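Local coordinates for nuclear fusion protein BIK1 (Saccharomyces cerevisiae, PDB 6FC6) that binds microtubules and is required for nuclear fusion, chromosome disjunction and nuclear segregation, represented here by its CAP-Gly domain with a bound Bim1 peptide, at residues P17-G22 with V40-N45; D31-M36 with G51-K56. All blocks are in the same frame, centred on the assembly; numbering follows the deposited sequence.

Contact 1: residues P17-G22 with V40-N45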
loop_
_atom_site.group_PDB
_atom_site.type_symbol
_atom_site.label_atom_id
_atom_site.label_comp_id
_atom_site.label_asym_id
_atom_site.label_seq_id
_atom_site.Cartn_x
_atom_site.Cartn_y
_atom_site.Cartn_z
ATOM N N PRO A 17 -1.354 7.313 9.879
ATOM C CA PRO A 17 -1.132 8.618 10.498
ATOM C C PRO A 17 -0.606 9.601 9.473
ATOM O O PRO A 17 0.262 9.240 8.686
ATOM C CB PRO A 17 -0.051 8.328 11.555
ATOM C CG PRO A 17 0.658 7.112 11.050
ATOM C CD PRO A 17 -0.415 6.290 10.392
ATOM N N ASN A 18 -1.199 10.793 9.461
ATOM C CA ASN A 18 -0.822 11.921 8.591
ATOM C C ASN A 18 -1.255 11.761 7.153
ATOM O O ASN A 18 -0.899 12.581 6.325
ATOM C CB ASN A 18 0.687 12.242 8.654
ATOM C CG ASN A 18 1.160 12.589 10.071
ATOM O OD1 ASN A 18 0.416 13.185 10.872
ATOM N ND2 ASN A 18 2.405 12.216 10.390
ATOM N N LEU A 19 -2.008 10.709 6.849
ATOM C CA LEU A 19 -2.491 10.505 5.501
ATOM C C LEU A 19 -3.958 10.328 5.479
ATOM O O LEU A 19 -4.643 11.032 4.809
ATOM C CB LEU A 19 -1.783 9.309 4.856
ATOM C CG LEU A 19 -1.327 9.555 3.402
ATOM C CD1 LEU A 19 -0.932 10.974 3.051
ATOM C CD2 LEU A 19 -0.172 8.642 3.066
ATOM N N GLY A 20 -4.470 9.394 6.250
ATOM C CA GLY A 20 -5.887 9.126 6.278
ATOM C C GLY A 20 -6.156 7.622 6.177
ATOM O O GLY A 20 -5.261 6.802 6.305
ATOM N N ARG A 21 -7.415 7.286 5.991
ATOM C CA ARG A 21 -7.859 5.924 5.802
ATOM C C ARG A 21 -7.382 5.426 4.422
ATOM O O ARG A 21 -7.533 6.116 3.434
ATOM C CB ARG A 21 -9.344 5.891 5.899
ATOM C CG ARG A 21 -9.986 4.523 5.933
ATOM C CD ARG A 21 -11.488 4.728 6.170
ATOM N NE ARG A 21 -12.176 3.544 6.672
ATOM C CZ ARG A 21 -13.151 2.883 6.044
ATOM N NH1 ARG A 21 -13.597 3.263 4.844
ATOM N NH2 ARG A 21 -13.693 1.804 6.633
ATOM N N GLY A 22 -6.775 4.242 4.378
ATOM C CA GLY A 22 -6.412 3.632 3.108
ATOM C C GLY A 22 -6.752 2.148 3.049
ATOM O O GLY A 22 -6.695 1.471 4.070
ATOM N N VAL A 40 -1.345 0.900 -1.045
ATOM C CA VAL A 40 -2.642 1.278 -0.532
ATOM C C VAL A 40 -3.381 2.211 -1.460
ATOM O O VAL A 40 -2.786 2.981 -2.173
ATOM C CB VAL A 40 -2.559 1.930 0.871
ATOM C CG1 VAL A 40 -1.766 1.117 1.854
ATOM C CG2 VAL A 40 -1.938 3.296 0.816
ATOM N N ASP A 41 -4.696 2.169 -1.417
ATOM C CA ASP A 41 -5.481 3.077 -2.173
ATOM C C ASP A 41 -6.079 4.077 -1.127
ATOM O O ASP A 41 -6.862 3.675 -0.256
ATOM C CB ASP A 41 -6.591 2.340 -2.862
ATOM C CG ASP A 41 -7.424 3.267 -3.794
ATOM O OD1 ASP A 41 -7.313 4.483 -3.667
ATOM O OD2 ASP A 41 -8.193 2.757 -4.665
ATOM N N LEU A 42 -5.725 5.341 -1.237
ATOM C CA LEU A 42 -6.218 6.357 -0.250
ATOM C C LEU A 42 -7.602 6.941 -0.606
ATOM O O LEU A 42 -8.093 7.786 0.102
ATOM C CB LEU A 42 -5.212 7.459 -0.120
ATOM C CG LEU A 42 -3.839 7.000 0.308
ATOM C CD1 LEU A 42 -2.781 8.028 0.091
ATOM C CD2 LEU A 42 -3.843 6.590 1.770
ATOM N N LEU A 43 -8.208 6.497 -1.695
ATOM C CA LEU A 43 -9.560 6.877 -2.108
ATOM C C LEU A 43 -9.785 8.376 -2.289
ATOM O O LEU A 43 -10.906 8.859 -2.180
ATOM C CB LEU A 43 -10.569 6.337 -1.083
ATOM C CG LEU A 43 -10.405 4.848 -0.733
ATOM C CD1 LEU A 43 -11.391 4.435 0.350
ATOM C CD2 LEU A 43 -10.619 4.016 -1.972
ATOM N N ALA A 44 -8.696 9.063 -2.597
ATOM C CA ALA A 44 -8.606 10.423 -2.955
ATOM C C ALA A 44 -7.224 10.639 -3.554
ATOM O O ALA A 44 -6.283 9.850 -3.323
ATOM C CB ALA A 44 -8.792 11.319 -1.726
ATOM N N ASN A 45 -7.076 11.738 -4.300
ATOM C CA ASN A 45 -5.821 12.017 -4.949
ATOM C C ASN A 45 -4.734 12.600 -4.071
ATOM O O ASN A 45 -4.108 13.585 -4.456
ATOM C CB ASN A 45 -6.046 12.887 -6.160
ATOM C CG ASN A 45 -6.794 12.178 -7.245
ATOM O OD1 ASN A 45 -6.432 11.041 -7.643
ATOM N ND2 ASN A 45 -7.775 12.837 -7.791
#

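Contact 2: residues D31-M36 with G51-K56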
loop_
_atom_site.group_PDB
_atom_site.type_symbol
_atom_site.label_atom_id
_atom_site.label_comp_id
_atom_site.label_asym_id
_atom_site.label_seq_id
_atom_site.Cartn_x
_atom_site.Cartn_y
_atom_site.Cartn_z
ATOM N N ASP A 31 9.780 -3.340 -8.016
ATOM C CA ASP A 31 10.968 -3.323 -8.901
ATOM C C ASP A 31 11.741 -2.044 -8.769
ATOM O O ASP A 31 11.198 -0.942 -8.770
ATOM C CB ASP A 31 10.599 -3.691 -10.354
ATOM C CG ASP A 31 9.955 -5.144 -10.475
ATOM O OD1 ASP A 31 9.975 -5.959 -9.500
ATOM O OD2 ASP A 31 9.398 -5.501 -11.555
ATOM N N THR A 32 13.060 -2.206 -8.564
ATOM C CA THR A 32 14.024 -1.080 -8.396
ATOM C C THR A 32 14.058 -0.344 -7.051
ATOM O O THR A 32 14.786 0.654 -6.893
ATOM C CB THR A 32 13.961 -0.025 -9.525
ATOM O OG1 THR A 32 13.095 1.083 -9.172
ATOM C CG2 THR A 32 13.586 -0.700 -10.867
ATOM N N LYS A 33 13.300 -0.837 -6.073
ATOM C CA LYS A 33 13.239 -0.223 -4.747
ATOM C C LYS A 33 13.692 -1.255 -3.760
ATOM O O LYS A 33 13.632 -2.461 -4.019
ATOM C CB LYS A 33 11.810 0.181 -4.403
ATOM C CG LYS A 33 11.149 1.068 -5.451
ATOM C CD LYS A 33 11.651 2.480 -5.303
ATOM C CE LYS A 33 10.808 3.468 -6.105
ATOM N NZ LYS A 33 11.115 4.925 -5.907
ATOM N N ALA A 34 14.129 -0.792 -2.601
ATOM C CA ALA A 34 14.663 -1.739 -1.560
ATOM C C ALA A 34 13.588 -2.070 -0.563
ATOM O O ALA A 34 12.906 -1.163 -0.086
ATOM C CB ALA A 34 15.823 -1.115 -0.818
ATOM N N GLY A 35 13.419 -3.341 -0.238
ATOM C CA GLY A 35 12.527 -3.710 0.895
ATOM C C GLY A 35 11.114 -4.026 0.462
ATOM O O GLY A 35 10.810 -4.076 -0.721
ATOM N N MET A 36 10.241 -4.267 1.441
ATOM C CA MET A 36 8.897 -4.654 1.190
ATOM C C MET A 36 8.025 -3.422 1.323
ATOM O O MET A 36 8.349 -2.513 2.024
ATOM C CB MET A 36 8.430 -5.768 2.157
ATOM C CG MET A 36 9.207 -7.091 2.030
ATOM S SD MET A 36 8.993 -7.777 0.386
ATOM C CE MET A 36 9.887 -9.335 0.274
ATOM N N GLY A 51 -1.435 2.849 -9.004
ATOM C CA GLY A 51 -1.240 1.495 -8.688
ATOM C C GLY A 51 -0.214 0.766 -9.562
ATOM O O GLY A 51 0.029 -0.437 -9.367
ATOM N N SER A 52 0.390 1.482 -10.512
ATOM C CA SER A 52 1.413 0.953 -11.341
ATOM C C SER A 52 2.754 1.659 -11.071
ATOM O O SER A 52 2.766 2.735 -10.513
ATOM C CB SER A 52 1.006 1.090 -12.802
ATOM O OG SER A 52 1.307 2.405 -13.239
ATOM N N PHE A 53 3.869 1.012 -11.395
ATOM C CA PHE A 53 5.189 1.630 -11.217
ATOM C C PHE A 53 6.023 1.031 -12.329
ATOM O O PHE A 53 6.034 -0.179 -12.519
ATOM C CB PHE A 53 5.819 1.337 -9.847
ATOM C CG PHE A 53 7.162 1.971 -9.651
ATOM C CD1 PHE A 53 7.272 3.319 -9.430
ATOM C CD2 PHE A 53 8.319 1.211 -9.738
ATOM C CE1 PHE A 53 8.512 3.933 -9.350
ATOM C CE2 PHE A 53 9.559 1.805 -9.612
ATOM C CZ PHE A 53 9.652 3.167 -9.447
ATOM N N MET A 54 6.737 1.893 -13.035
ATOM C CA MET A 54 7.587 1.479 -14.195
ATOM C C MET A 54 6.871 0.667 -15.217
ATOM O O MET A 54 7.399 -0.305 -15.704
ATOM C CB MET A 54 8.802 0.686 -13.726
ATOM C CG MET A 54 9.951 1.564 -13.314
ATOM S SD MET A 54 11.484 0.840 -13.857
ATOM C CE MET A 54 11.355 -0.862 -13.315
ATOM N N GLY A 55 5.635 1.014 -15.510
ATOM C CA GLY A 55 4.885 0.256 -16.471
ATOM C C GLY A 55 4.285 -1.050 -16.003
ATOM O O GLY A 55 3.524 -1.640 -16.785
ATOM N N LYS A 56 4.548 -1.491 -14.764
ATOM C CA LYS A 56 3.873 -2.676 -14.249
ATOM C C LYS A 56 2.736 -2.353 -13.290
ATOM O O LYS A 56 2.886 -1.519 -12.432
ATOM C CB LYS A 56 4.894 -3.469 -13.532
ATOM C CG LYS A 56 4.398 -4.770 -12.943
ATOM C CD LYS A 56 5.497 -5.453 -12.104
ATOM C CE LYS A 56 5.181 -6.935 -11.876
ATOM N NZ LYS A 56 6.083 -7.498 -10.831
#

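Contact 1: residues P17-G22 with V40-N45
Gly22 lies so close to Leu42 that a side chain would hardly fit: a beta carbon on Gly22 would stand about 3.2 Å from Leu42 CD2. The contact lies at one end of the beta hairpin formed by strands 20-28 and 37-41 of the CAP-Gly domain. No hydrogen bond joins the two segments. Instead, Gly22 CA makes a CA-H...O contact of 3.4 Å with Asp41 O, bent at the hydrogen (126°). The backbone of Asp41 is hydrogen-bonded to that of Gln23 across the hairpin. Leu42 has CG beside its backbone N, anti to the carbonyl carbon (chi1 -58°). This brings CG nearer 17-22, and the two methyls beyond it meet different partners. Leu42 CD1 meets Leu19 CG at 3.9 Å, with the two side chains crossing at about a right angle. Leu42 CD2 lies 4.1 Å from Gly22 CA. Ile16 and Leu68 also touch Leu42, which is buried. An alanine in place of Leu42 would remove the methyls that Leu19 CG and Gly22 CA meet and would probably open a gap. Leu19 and Gly20 both face Ile16 and form a classic beta bulge. Past the strand end, Asp41 forms an Asx turn. Asp41 OD2 accepts from Glu62 N. Asp41 OD1 accepts from Ser66 OG and also from Leu43 N at 3.0 Å, met from above the carboxylate plane, 42° out of it.

Contact 2: residues D31-M36 with G51-K56
Phe53 carries CG anti to its backbone N (chi1 -180°), with the ring reaching the Asp31-Lys33 loop. Lys33 bends at chi2 (-78°), and further along its chain CE comes to the ring. The ring meets the loop mainly through CE2 and CZ. Asp31 O lies near the ring plane, 3.3 Å from Phe53 CE2. Thr32 OG1 lies in the plane at the same edge, 3.6 Å from Phe53 CE2. These two oxygens are themselves joined: Thr32 OG1 donates to Asp31 O at 2.8 Å, in the carbonyl plane on a lone pair. Lys33 CE approaches Phe53 CZ to 3.5 Å from an oblique direction. Thr32 and Met54 reach toward each other tip to tip. Thr32 CG2 and Met54 CE are 3.3 Å apart, shorter than usual for two carbons, so the exact fit there is doubtful. Beside this, Asp31 OD2 and Lys56 NZ form a long salt bridge of 3.9 Å, and the two side chains cross at about a right angle. Phe53 to Lys56 is a type I' turn, closed by Lys56 N to Phe53 O (3.0 Å). An aromatic side chain of the bound peptide makes a cation-pi contact with Lys33, and an aromatic ring of it meets Phe53 with the planes at about 55°. This is consistent with the peptide-binding site of a CAP-Gly domain, next to its GKNDG motif, which ends at Gly51.

In the fold
Contact 1 and contact 2 lie on opposite sides of the chain's centre, with their own centres about 19 Å apart. Contact 1 is buried, its centre about 9 Å from that of the chain. Contact 2 is on the surface, about 12 Å out. Along the chain their segments alternate. The 31-36 loop connects strands 20-28 and 37-41, whose other ends meet in contact 1. Past 40-45 the chain runs on to the 51-56 turn. Contact 2 touches the bound Bim1 peptide through Lys33 and Phe53. Contact 1 lies between the two middle strands of the sheet, flanked by 13-16 and 67-71. The segments of the two contacts make no direct touch.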